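Local coordinates for hyaluronoglucosaminidase (Apis mellifera, PDB 1FCQ), which hydrolyses hyaluronan as a glycoside hydrolase of family 56 and is a major allergen of bee venom, at residues Y265-Y270 with I299-S304; V13-P18 with Y36-N41; Y227-L232 with K269-R274. One frame throughout, in Å; residues are numbered along the deposited sequence.

Contact 1. Residues Y265-Y270 with I299-S304; sequences YYWYKY and IIWGSS
The carbonyl oxygen of Tyr266 takes the N-H of Trp301 in an almost straight bond (N to O 2.8 Å, 172°) and also receives a CA-H contact from Ile300. One step back along the strands, Tyr266 N gives its hydrogen to Ile299 O at 2.7 Å. These bonds pair strand 261-267 with strand 297-301 in parallel, and the short segments twist against each other by 41°. Tyr265, Trp267 and Trp301 all lie on one side of this sheet as an aromatic cluster. The Trp301 side chain, with CG anti to its backbone nitrogen (chi1 -178°), runs alongside Trp267 and presents the edge of its six-membered ring to the indole face; Trp301 CZ3 comes to 3.6 Å from Trp267 CE2. Lys269 CB covers the other face of Trp267. Ile299 CG2 sits over the Tyr265 ring, 3.8 Å from its centroid, while Trp301 CD1 approaches the edge of that ring. Beyond the strands one water accepts from Trp267 NE1 (2.9 Å) and Ser303 N and also bonds Tyr268 OH, so it ties the two diverging loops together. Trp301 O is buried with no polar partner; Trp267 CD1 lies 3.2 Å from it. Such pairing is that of neighbouring strands in a TIM barrel, with the cluster at their C-terminal ends. Asn16 hydrogen-bonds Tyr265 OH, and Tyr55 holds Trp301 NE1. On the other side of the sheet, Tyr266 packs against helix 280-292, bonding Thr286, and Ile300 meets Val13 of strand 12-16.

Contact 2. Residues V13-P18 with Y36-N41; sequences VYWNVP and YGILQN
This is a backbone-bridged contact between strand 12-16 and the loop 36-41 that follows helix 31-34, centred about 17 Å from the centre of the chain. Two hydrogen bonds fasten Leu39 to the strand: its N-H goes to Val13 O (N to O 2.7 Å), and its carbonyl accepts from Trp15 N at 2.9 Å. Tyr14 is thus the residue bridged to Leu39, and the two chains run the same way for this single step. A water at either end prolongs the link, one between Val13 N and Gly37 O, the other between Trp15 O and Asn41 N. Within the TIM barrel strand 12-16 has strand 297-301 along one edge, where the Tyr14 backbone bonds Phe298 and Ile300; the loop occupies the other. Side chains fill in around the bridge. Leu39 lies beside Tyr14 and points the same way, its CD1 over the ring face, 4.0 Å from the centroid and 29° off the normal. With CG1 of Ile38 beside the backbone nitrogen (chi1 -64°) and CG2 anti to that nitrogen, CG2 reaches the strand backbone, 3.6 Å from Trp15 N, and touches Trp15 CB at 3.9 Å. Ile38 CG1 meets Val13 CG1 more loosely, at 4.2 Å. Helix 310-328 packs on this pair through Val328, and the Trp15 indole N-H is bonded to Thr19.

Contact 3. Residues Y227-L232 with K269-R274; sequences YLRWNL and KYQDRR
Leu228 and Gln271 join the two loops by one nearly linear backbone bond, Gln271 N to Leu228 O at 2.7 Å, and beside it a water that accepts from Leu228 N also lies within bonding distance of Lys269 O. Further on, the carboxylate of Asp272 grips two successive backbone N-H groups. Trp230 N meets OD2 of Asp272 at 2.6 Å and 174°, on the syn side but somewhat out of the carboxylate plane, while Asn231 N reaches the syn lone pair of Asp272 OD1 at 3.0 Å. The Asp272 torsion (chi1 59°) sets its CG between the backbone nitrogen and the carbonyl carbon, which turns both oxygens toward the backbone of 230-231; Asn231 is itself the centre of an inverse gamma turn. The two segments follow strands 221-222 and 261-267, neighbours in the TIM barrel, so the contact links successive loops at the C-terminal ends of its strands. Trp230 then leans on Tyr270 edge to face: CD1 of the indole stands over the phenol ring, 3.8 Å from Tyr270 CD1, and the planes are 84° apart. Arg273 is modelled over a face of the same indole in a cation-pi position, but its NH2 lies only 2.7 Å from Trp230 NE1, two donors, so the placement of its guanidinium is doubtful. Leu228 CB packs on Tyr270 CD2 at 4.0 Å. Asp282 and Ser279 bind Tyr270 OH, and Arg237 of helix 234-253 bonds the carbonyls of Arg229 and Trp230.

In the fold
Contact 1 lies between the other two, its centre about 11 Å from each of theirs; contacts 2 and 3 are about 22 Å apart between centres and about 7 Å between nearest atoms. Asn16 makes the join to contact 2, with its N 2.7 Å from Ile300 O, a probable hydrogen bond, and its side chain reaching across to Tyr265. Contact 3 shares Lys269 and Tyr270 with contact 1, and Tyr227 OH packs 3.5 Å from Trp301 CE3. Active sites of TIM barrels lie at the C-terminal ends of the strands, so Asn16, Tyr227, Tyr265 and Trp301 are probably near the substrate cleft.

Contact 1. Residues Y265-Y270 with I299-S304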
loop_
_atom_site.group_PDB
_atom_site.type_symbol
_atom_site.label_atom_id
_atom_site.label_comp_id
_atom_site.label_asym_id
_atom_site.label_seq_id
_atom_site.Cartn_x
_atom_site.Cartn_y
_atom_site.Cartn_z
ATOM N N TYR A 265 -2.838 -0.746 6.452
ATOM C CA TYR A 265 -2.920 0.673 6.118
ATOM C C TYR A 265 -4.371 1.094 6.367
ATOM O O TYR A 265 -5.303 0.449 5.855
ATOM C CB TYR A 265 -2.499 0.908 4.653
ATOM C CG TYR A 265 -1.192 1.676 4.629
ATOM C CD1 TYR A 265 0.026 1.046 4.886
ATOM C CD2 TYR A 265 -1.165 3.043 4.451
ATOM C CE1 TYR A 265 1.205 1.769 4.947
ATOM C CE2 TYR A 265 0.008 3.789 4.478
ATOM C CZ TYR A 265 1.198 3.131 4.736
ATOM O OH TYR A 265 2.380 3.824 4.810
ATOM N N TYR A 266 -4.554 2.145 7.160
ATOM C CA TYR A 266 -5.889 2.581 7.563
ATOM C C TYR A 266 -6.105 4.054 7.247
ATOM O O TYR A 266 -5.248 4.881 7.525
ATOM C CB TYR A 266 -5.976 2.398 9.081
ATOM C CG TYR A 266 -7.366 2.437 9.665
ATOM C CD1 TYR A 266 -8.105 1.288 9.834
ATOM C CD2 TYR A 266 -7.928 3.657 10.049
ATOM C CE1 TYR A 266 -9.397 1.314 10.359
ATOM C CE2 TYR A 266 -9.194 3.695 10.600
ATOM C CZ TYR A 266 -9.918 2.535 10.749
ATOM O OH TYR A 266 -11.196 2.605 11.276
ATOM N N TRP A 267 -7.261 4.359 6.646
ATOM C CA TRP A 267 -7.516 5.761 6.296
ATOM C C TRP A 267 -8.701 6.251 7.121
ATOM O O TRP A 267 -9.596 5.458 7.395
ATOM C CB TRP A 267 -7.779 5.954 4.819
ATOM C CG TRP A 267 -7.754 7.350 4.271
ATOM C CD1 TRP A 267 -7.167 8.458 4.805
ATOM C CD2 TRP A 267 -8.296 7.754 3.004
ATOM N NE1 TRP A 267 -7.333 9.541 3.964
ATOM C CE2 TRP A 267 -8.003 9.124 2.850
ATOM C CE3 TRP A 267 -8.991 7.091 1.983
ATOM C CZ2 TRP A 267 -8.404 9.849 1.728
ATOM C CZ3 TRP A 267 -9.372 7.812 0.864
ATOM C CH2 TRP A 267 -9.077 9.183 0.747
ATOM N N TYR A 268 -8.658 7.527 7.496
ATOM C CA TYR A 268 -9.759 8.103 8.276
ATOM C C TYR A 268 -10.834 8.699 7.386
ATOM O O TYR A 268 -11.781 9.311 7.899
ATOM C CB TYR A 268 -9.227 9.121 9.300
ATOM C CG TYR A 268 -8.548 10.297 8.625
ATOM C CD1 TYR A 268 -9.326 11.408 8.310
ATOM C CD2 TYR A 268 -7.218 10.317 8.268
ATOM C CE1 TYR A 268 -8.765 12.493 7.669
ATOM C CE2 TYR A 268 -6.638 11.393 7.625
ATOM C CZ TYR A 268 -7.436 12.490 7.320
ATOM O OH TYR A 268 -6.907 13.584 6.679
ATOM N N LYS A 269 -10.757 8.515 6.075
ATOM C CA LYS A 269 -11.788 8.947 5.147
ATOM C C LYS A 269 -12.365 7.708 4.449
ATOM O O LYS A 269 -11.667 6.695 4.362
ATOM C CB LYS A 269 -11.227 9.840 4.037
ATOM C CG LYS A 269 -10.563 11.123 4.509
ATOM C CD LYS A 269 -11.634 12.086 5.015
ATOM C CE LYS A 269 -11.076 13.503 5.031
ATOM N NZ LYS A 269 -12.079 14.441 5.621
ATOM N N TYR A 270 -13.594 7.771 3.966
ATOM C CA TYR A 270 -14.189 6.651 3.231
ATOM C C TYR A 270 -13.593 6.643 1.838
ATOM O O TYR A 270 -13.481 7.689 1.189
ATOM C CB TYR A 270 -15.725 6.763 3.162
ATOM C CG TYR A 270 -16.323 6.538 4.536
ATOM C CD1 TYR A 270 -16.719 7.607 5.339
ATOM C CD2 TYR A 270 -16.460 5.255 5.052
ATOM C CE1 TYR A 270 -17.240 7.394 6.590
ATOM C CE2 TYR A 270 -16.981 5.033 6.311
ATOM C CZ TYR A 270 -17.388 6.112 7.082
ATOM O OH TYR A 270 -17.880 5.910 8.346
ATOM N N ILE A 299 -1.262 1.375 10.469
ATOM C CA ILE A 299 -0.675 2.631 10.024
ATOM C C ILE A 299 -1.795 3.574 9.593
ATOM O O ILE A 299 -2.604 3.219 8.735
ATOM C CB ILE A 299 0.272 2.357 8.827
ATOM C CG1 ILE A 299 1.450 1.501 9.308
ATOM C CG2 ILE A 299 0.778 3.660 8.225
ATOM C CD1 ILE A 299 2.116 0.715 8.192
ATOM N N ILE A 300 -1.850 4.738 10.228
ATOM C CA ILE A 300 -2.896 5.711 9.891
ATOM C C ILE A 300 -2.368 6.599 8.777
ATOM O O ILE A 300 -1.370 7.309 8.964
ATOM C CB ILE A 300 -3.256 6.578 11.101
ATOM C CG1 ILE A 300 -3.683 5.670 12.255
ATOM C CG2 ILE A 300 -4.336 7.593 10.729
ATOM C CD1 ILE A 300 -3.804 6.421 13.568
ATOM N N TRP A 301 -3.025 6.605 7.638
ATOM C CA TRP A 301 -2.580 7.386 6.503
ATOM C C TRP A 301 -3.485 8.599 6.278
ATOM O O TRP A 301 -4.636 8.572 6.687
ATOM C CB TRP A 301 -2.587 6.474 5.261
ATOM C CG TRP A 301 -2.099 7.145 4.016
ATOM C CD1 TRP A 301 -0.797 7.409 3.676
ATOM C CD2 TRP A 301 -2.903 7.670 2.954
ATOM N NE1 TRP A 301 -0.751 8.060 2.466
ATOM C CE2 TRP A 301 -2.029 8.224 2.001
ATOM C CE3 TRP A 301 -4.276 7.701 2.707
ATOM C CZ2 TRP A 301 -2.488 8.826 0.837
ATOM C CZ3 TRP A 301 -4.734 8.295 1.534
ATOM C CH2 TRP A 301 -3.835 8.870 0.617
ATOM N N GLY A 302 -2.907 9.597 5.625
ATOM C CA GLY A 302 -3.716 10.738 5.179
ATOM C C GLY A 302 -3.187 11.237 3.834
ATOM O O GLY A 302 -2.020 11.054 3.507
ATOM N N SER A 303 -4.049 11.908 3.084
ATOM C CA SER A 303 -3.708 12.512 1.814
ATOM C C SER A 303 -3.299 13.970 2.041
ATOM O O SER A 303 -3.955 14.668 2.810
ATOM C CB SER A 303 -4.923 12.471 0.891
ATOM O OG SER A 303 -4.723 13.180 -0.310
ATOM N N SER A 304 -2.310 14.433 1.303
ATOM C CA SER A 304 -1.846 15.814 1.387
ATOM C C SER A 304 -2.936 16.835 1.102
ATOM O O SER A 304 -3.040 17.889 1.747
ATOM C CB SER A 304 -0.700 15.972 0.382
ATOM O OG SER A 304 -0.368 17.330 0.180
HETATM O O HOH W 1 -6.676 12.368 4.113
#

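Contact 2. Residues V13-P18 with Y36-N41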
loop_
_atom_site.group_PDB
_atom_site.type_symbol
_atom_site.label_atom_id
_atom_site.label_comp_id
_atom_site.label_asym_id
_atom_site.label_seq_id
_atom_site.Cartn_x
_atom_site.Cartn_y
_atom_site.Cartn_z
ATOM N N VAL A 13 1.033 1.456 16.613
ATOM C CA VAL A 13 0.216 2.268 15.701
ATOM C C VAL A 13 1.100 3.400 15.184
ATOM O O VAL A 13 1.729 4.114 15.952
ATOM C CB VAL A 13 -1.057 2.830 16.342
ATOM C CG1 VAL A 13 -1.900 3.595 15.331
ATOM C CG2 VAL A 13 -1.873 1.685 16.938
ATOM N N TYR A 14 1.178 3.521 13.858
ATOM C CA TYR A 14 2.046 4.533 13.253
ATOM C C TYR A 14 1.339 5.716 12.621
ATOM O O TYR A 14 0.331 5.559 11.935
ATOM C CB TYR A 14 2.871 3.869 12.127
ATOM C CG TYR A 14 3.869 2.862 12.644
ATOM C CD1 TYR A 14 3.528 1.531 12.813
ATOM C CD2 TYR A 14 5.161 3.286 12.972
ATOM C CE1 TYR A 14 4.478 0.634 13.299
ATOM C CE2 TYR A 14 6.097 2.393 13.450
ATOM C CZ TYR A 14 5.740 1.073 13.597
ATOM O OH TYR A 14 6.667 0.168 14.086
ATOM N N TRP A 15 1.923 6.909 12.843
ATOM C CA TRP A 15 1.336 8.104 12.227
ATOM C C TRP A 15 1.914 8.292 10.826
ATOM O O TRP A 15 3.108 8.565 10.704
ATOM C CB TRP A 15 1.687 9.325 13.074
ATOM C CG TRP A 15 0.942 10.592 12.760
ATOM C CD1 TRP A 15 1.464 11.755 12.278
ATOM C CD2 TRP A 15 -0.462 10.837 12.943
ATOM N NE1 TRP A 15 0.486 12.709 12.138
ATOM C CE2 TRP A 15 -0.709 12.162 12.551
ATOM C CE3 TRP A 15 -1.519 10.063 13.412
ATOM C CZ2 TRP A 15 -1.981 12.734 12.609
ATOM C CZ3 TRP A 15 -2.787 10.624 13.477
ATOM C CH2 TRP A 15 -2.992 11.944 13.074
ATOM N N ASN A 16 1.073 8.178 9.800
ATOM C CA ASN A 16 1.547 8.390 8.425
ATOM C C ASN A 16 0.653 9.413 7.714
ATOM O O ASN A 16 0.330 9.367 6.538
ATOM C CB ASN A 16 1.638 7.074 7.657
ATOM C CG ASN A 16 2.390 7.139 6.343
ATOM O OD1 ASN A 16 2.023 6.446 5.374
ATOM N ND2 ASN A 16 3.466 7.936 6.249
ATOM N N VAL A 17 0.193 10.371 8.528
ATOM C CA VAL A 17 -0.646 11.478 8.022
ATOM C C VAL A 17 0.320 12.632 7.818
ATOM O O VAL A 17 1.143 12.881 8.713
ATOM C CB VAL A 17 -1.721 11.833 9.059
ATOM C CG1 VAL A 17 -2.539 13.035 8.586
ATOM C CG2 VAL A 17 -2.681 10.690 9.335
ATOM N N PRO A 18 0.242 13.395 6.743
ATOM C CA PRO A 18 1.202 14.438 6.442
ATOM C C PRO A 18 0.934 15.757 7.143
ATOM O O PRO A 18 0.901 16.805 6.502
ATOM C CB PRO A 18 1.128 14.573 4.928
ATOM C CG PRO A 18 -0.282 14.225 4.617
ATOM C CD PRO A 18 -0.668 13.140 5.597
ATOM N N TYR A 36 -2.241 10.132 22.554
ATOM C CA TYR A 36 -2.867 8.944 21.990
ATOM C C TYR A 36 -2.001 7.717 21.857
ATOM O O TYR A 36 -2.494 6.691 21.391
ATOM C CB TYR A 36 -3.526 9.363 20.654
ATOM C CG TYR A 36 -4.484 10.526 20.884
ATOM C CD1 TYR A 36 -4.360 11.708 20.186
ATOM C CD2 TYR A 36 -5.463 10.443 21.874
ATOM C CE1 TYR A 36 -5.207 12.782 20.403
ATOM C CE2 TYR A 36 -6.318 11.512 22.085
ATOM C CZ TYR A 36 -6.180 12.671 21.378
ATOM O OH TYR A 36 -7.040 13.721 21.612
ATOM N N GLY A 37 -0.720 7.843 22.173
ATOM C CA GLY A 37 0.188 6.707 22.181
ATOM C C GLY A 37 0.556 6.192 20.800
ATOM O O GLY A 37 0.981 5.043 20.664
ATOM N N ILE A 38 0.392 7.053 19.802
ATOM C CA ILE A 38 0.729 6.655 18.426
ATOM C C ILE A 38 2.199 6.959 18.185
ATOM O O ILE A 38 2.730 7.971 18.664
ATOM C CB ILE A 38 -0.151 7.444 17.443
ATOM C CG1 ILE A 38 -1.621 7.060 17.651
ATOM C CG2 ILE A 38 0.283 7.198 16.002
ATOM C CD1 ILE A 38 -2.598 8.094 17.090
ATOM N N LEU A 39 2.877 6.034 17.489
ATOM C CA LEU A 39 4.285 6.251 17.159
ATOM C C LEU A 39 4.376 7.352 16.111
ATOM O O LEU A 39 3.677 7.335 15.079
ATOM C CB LEU A 39 4.927 4.964 16.633
ATOM C CG LEU A 39 4.914 3.796 17.633
ATOM C CD1 LEU A 39 5.591 2.585 16.997
ATOM C CD2 LEU A 39 5.589 4.158 18.941
ATOM N N GLN A 40 5.219 8.337 16.382
ATOM C CA GLN A 40 5.341 9.539 15.587
ATOM C C GLN A 40 6.806 9.873 15.318
ATOM O O GLN A 40 7.652 9.873 16.221
ATOM C CB GLN A 40 4.684 10.700 16.355
ATOM C CG GLN A 40 4.588 12.030 15.641
ATOM C CD GLN A 40 3.716 13.009 16.416
ATOM O OE1 GLN A 40 3.612 12.941 17.651
ATOM N NE2 GLN A 40 3.078 13.905 15.676
ATOM N N ASN A 41 7.067 10.121 14.034
ATOM C CA ASN A 41 8.406 10.534 13.626
ATOM C C ASN A 41 8.845 11.781 14.392
ATOM O O ASN A 41 8.006 12.617 14.724
ATOM C CB ASN A 41 8.481 10.856 12.143
ATOM C CG ASN A 41 8.430 9.624 11.255
ATOM O OD1 ASN A 41 8.979 8.582 11.591
ATOM N ND2 ASN A 41 7.796 9.785 10.117
HETATM O O HOH W 2 1.384 2.573 19.339
HETATM O O HOH W 3 5.000 10.006 12.127
#

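Contact 3. Residues Y227-L232 with K269-R274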
loop_
_atom_site.group_PDB
_atom_site.type_symbol
_atom_site.label_atom_id
_atom_site.label_comp_id
_atom_site.label_asym_id
_atom_site.label_seq_id
_atom_site.Cartn_x
_atom_site.Cartn_y
_atom_site.Cartn_z
ATOM N N TYR A 227 -9.034 0.379 3.697
ATOM C CA TYR A 227 -9.866 1.593 3.649
ATOM C C TYR A 227 -11.340 1.229 3.513
ATOM O O TYR A 227 -11.727 0.377 2.710
ATOM C CB TYR A 227 -9.395 2.507 2.527
ATOM C CG TYR A 227 -7.957 2.960 2.572
ATOM C CD1 TYR A 227 -7.145 2.725 3.672
ATOM C CD2 TYR A 227 -7.406 3.631 1.476
ATOM C CE1 TYR A 227 -5.831 3.138 3.677
ATOM C CE2 TYR A 227 -6.092 4.076 1.497
ATOM C CZ TYR A 227 -5.305 3.800 2.599
ATOM O OH TYR A 227 -3.992 4.212 2.634
ATOM N N LEU A 228 -12.169 1.858 4.362
ATOM C CA LEU A 228 -13.588 1.557 4.342
ATOM C C LEU A 228 -14.348 2.246 3.220
ATOM O O LEU A 228 -13.922 3.251 2.659
ATOM C CB LEU A 228 -14.258 1.961 5.665
ATOM C CG LEU A 228 -13.538 1.498 6.935
ATOM C CD1 LEU A 228 -14.382 1.829 8.157
ATOM C CD2 LEU A 228 -13.238 0.005 6.842
ATOM N N ARG A 229 -15.464 1.606 2.858
ATOM C CA ARG A 229 -16.364 2.177 1.863
ATOM C C ARG A 229 -17.665 2.564 2.565
ATOM O O ARG A 229 -18.128 1.862 3.462
ATOM C CB ARG A 229 -16.597 1.262 0.673
ATOM C CG ARG A 229 -15.354 1.151 -0.214
ATOM C CD ARG A 229 -15.748 0.731 -1.623
ATOM N NE ARG A 229 -16.507 -0.518 -1.583
ATOM C CZ ARG A 229 -15.945 -1.715 -1.447
ATOM N NH1 ARG A 229 -14.629 -1.808 -1.356
ATOM N NH2 ARG A 229 -16.709 -2.798 -1.426
ATOM N N TRP A 230 -18.192 3.726 2.190
ATOM C CA TRP A 230 -19.427 4.244 2.763
ATOM C C TRP A 230 -20.630 3.431 2.302
ATOM O O TRP A 230 -21.568 3.201 3.075
ATOM C CB TRP A 230 -19.581 5.718 2.374
ATOM C CG TRP A 230 -20.585 6.458 3.201
ATOM C CD1 TRP A 230 -20.385 7.039 4.422
ATOM C CD2 TRP A 230 -21.956 6.694 2.861
ATOM N NE1 TRP A 230 -21.548 7.621 4.860
ATOM C CE2 TRP A 230 -22.528 7.422 3.922
ATOM C CE3 TRP A 230 -22.751 6.358 1.763
ATOM C CZ2 TRP A 230 -23.862 7.822 3.915
ATOM C CZ3 TRP A 230 -24.075 6.754 1.757
ATOM C CH2 TRP A 230 -24.618 7.479 2.827
ATOM N N ASN A 231 -20.610 2.949 1.070
ATOM C CA ASN A 231 -21.686 2.145 0.502
ATOM C C ASN A 231 -21.566 0.676 0.885
ATOM O O ASN A 231 -21.360 -0.216 0.063
ATOM C CB ASN A 231 -21.715 2.281 -1.018
ATOM C CG ASN A 231 -23.007 1.825 -1.665
ATOM O OD1 ASN A 231 -23.208 2.039 -2.860
ATOM N ND2 ASN A 231 -23.907 1.201 -0.920
ATOM N N LEU A 232 -21.654 0.392 2.170
ATOM C CA LEU A 232 -21.553 -0.927 2.755
ATOM C C LEU A 232 -22.276 -0.865 4.104
ATOM O O LEU A 232 -22.371 0.232 4.675
ATOM C CB LEU A 232 -20.106 -1.341 3.010
ATOM C CG LEU A 232 -19.145 -1.724 1.899
ATOM C CD1 LEU A 232 -17.760 -2.038 2.463
ATOM C CD2 LEU A 232 -19.644 -2.926 1.108
ATOM N N LYS A 269 -10.757 8.515 6.075
ATOM C CA LYS A 269 -11.788 8.947 5.147
ATOM C C LYS A 269 -12.365 7.708 4.449
ATOM O O LYS A 269 -11.667 6.695 4.362
ATOM C CB LYS A 269 -11.227 9.840 4.037
ATOM C CG LYS A 269 -10.563 11.123 4.509
ATOM C CD LYS A 269 -11.634 12.086 5.015
ATOM C CE LYS A 269 -11.076 13.503 5.031
ATOM N NZ LYS A 269 -12.079 14.441 5.621
ATOM N N TYR A 270 -13.594 7.771 3.966
ATOM C CA TYR A 270 -14.189 6.651 3.231
ATOM C C TYR A 270 -13.593 6.643 1.838
ATOM O O TYR A 270 -13.481 7.689 1.189
ATOM C CB TYR A 270 -15.725 6.763 3.162
ATOM C CG TYR A 270 -16.323 6.538 4.536
ATOM C CD1 TYR A 270 -16.719 7.607 5.339
ATOM C CD2 TYR A 270 -16.460 5.255 5.052
ATOM C CE1 TYR A 270 -17.240 7.394 6.590
ATOM C CE2 TYR A 270 -16.981 5.033 6.311
ATOM C CZ TYR A 270 -17.388 6.112 7.082
ATOM O OH TYR A 270 -17.880 5.910 8.346
ATOM N N GLN A 271 -13.204 5.493 1.301
ATOM C CA GLN A 271 -12.587 5.429 -0.021
ATOM C C GLN A 271 -13.498 5.899 -1.142
ATOM O O GLN A 271 -13.018 6.473 -2.122
ATOM C CB GLN A 271 -12.093 3.996 -0.237
ATOM C CG GLN A 271 -11.219 3.761 -1.455
ATOM C CD GLN A 271 -10.794 2.306 -1.552
ATOM O OE1 GLN A 271 -9.768 1.903 -0.997
ATOM N NE2 GLN A 271 -11.588 1.501 -2.253
ATOM N N ASP A 272 -14.797 5.725 -1.001
ATOM C CA ASP A 272 -15.788 6.114 -1.990
ATOM C C ASP A 272 -16.474 7.431 -1.654
ATOM O O ASP A 272 -17.308 7.934 -2.409
ATOM C CB ASP A 272 -16.842 5.009 -2.135
ATOM C CG ASP A 272 -17.563 4.689 -0.841
ATOM O OD1 ASP A 272 -18.638 4.044 -0.912
ATOM O OD2 ASP A 272 -17.075 5.069 0.244
ATOM N N ARG A 273 -16.175 8.003 -0.502
ATOM C CA ARG A 273 -16.698 9.280 -0.026
ATOM C C ARG A 273 -15.514 9.990 0.643
ATOM O O ARG A 273 -15.408 10.127 1.866
ATOM C CB ARG A 273 -17.812 9.144 0.995
ATOM C CG ARG A 273 -19.186 8.730 0.509
ATOM C CD ARG A 273 -20.226 9.705 1.035
ATOM N NE ARG A 273 -20.587 9.532 2.434
ATOM C CZ ARG A 273 -20.912 10.535 3.249
ATOM N NH1 ARG A 273 -20.887 11.779 2.792
ATOM N NH2 ARG A 273 -21.243 10.319 4.516
ATOM N N ARG A 274 -14.534 10.360 -0.161
ATOM C CA ARG A 274 -13.237 10.867 0.215
ATOM C C ARG A 274 -13.172 12.108 1.080
ATOM O O ARG A 274 -12.125 12.418 1.648
ATOM C CB ARG A 274 -12.382 11.083 -1.044
ATOM C CG ARG A 274 -12.035 9.842 -1.844
ATOM C CD ARG A 274 -11.072 10.169 -2.985
ATOM N NE ARG A 274 -9.763 10.574 -2.496
ATOM C CZ ARG A 274 -9.352 11.790 -2.161
ATOM N NH1 ARG A 274 -10.163 12.838 -2.261
ATOM N NH2 ARG A 274 -8.118 11.980 -1.719
HETATM O O HOH W 4 -10.754 -0.309 0.247
HETATM O O HOH W 5 -11.156 4.271 5.330
#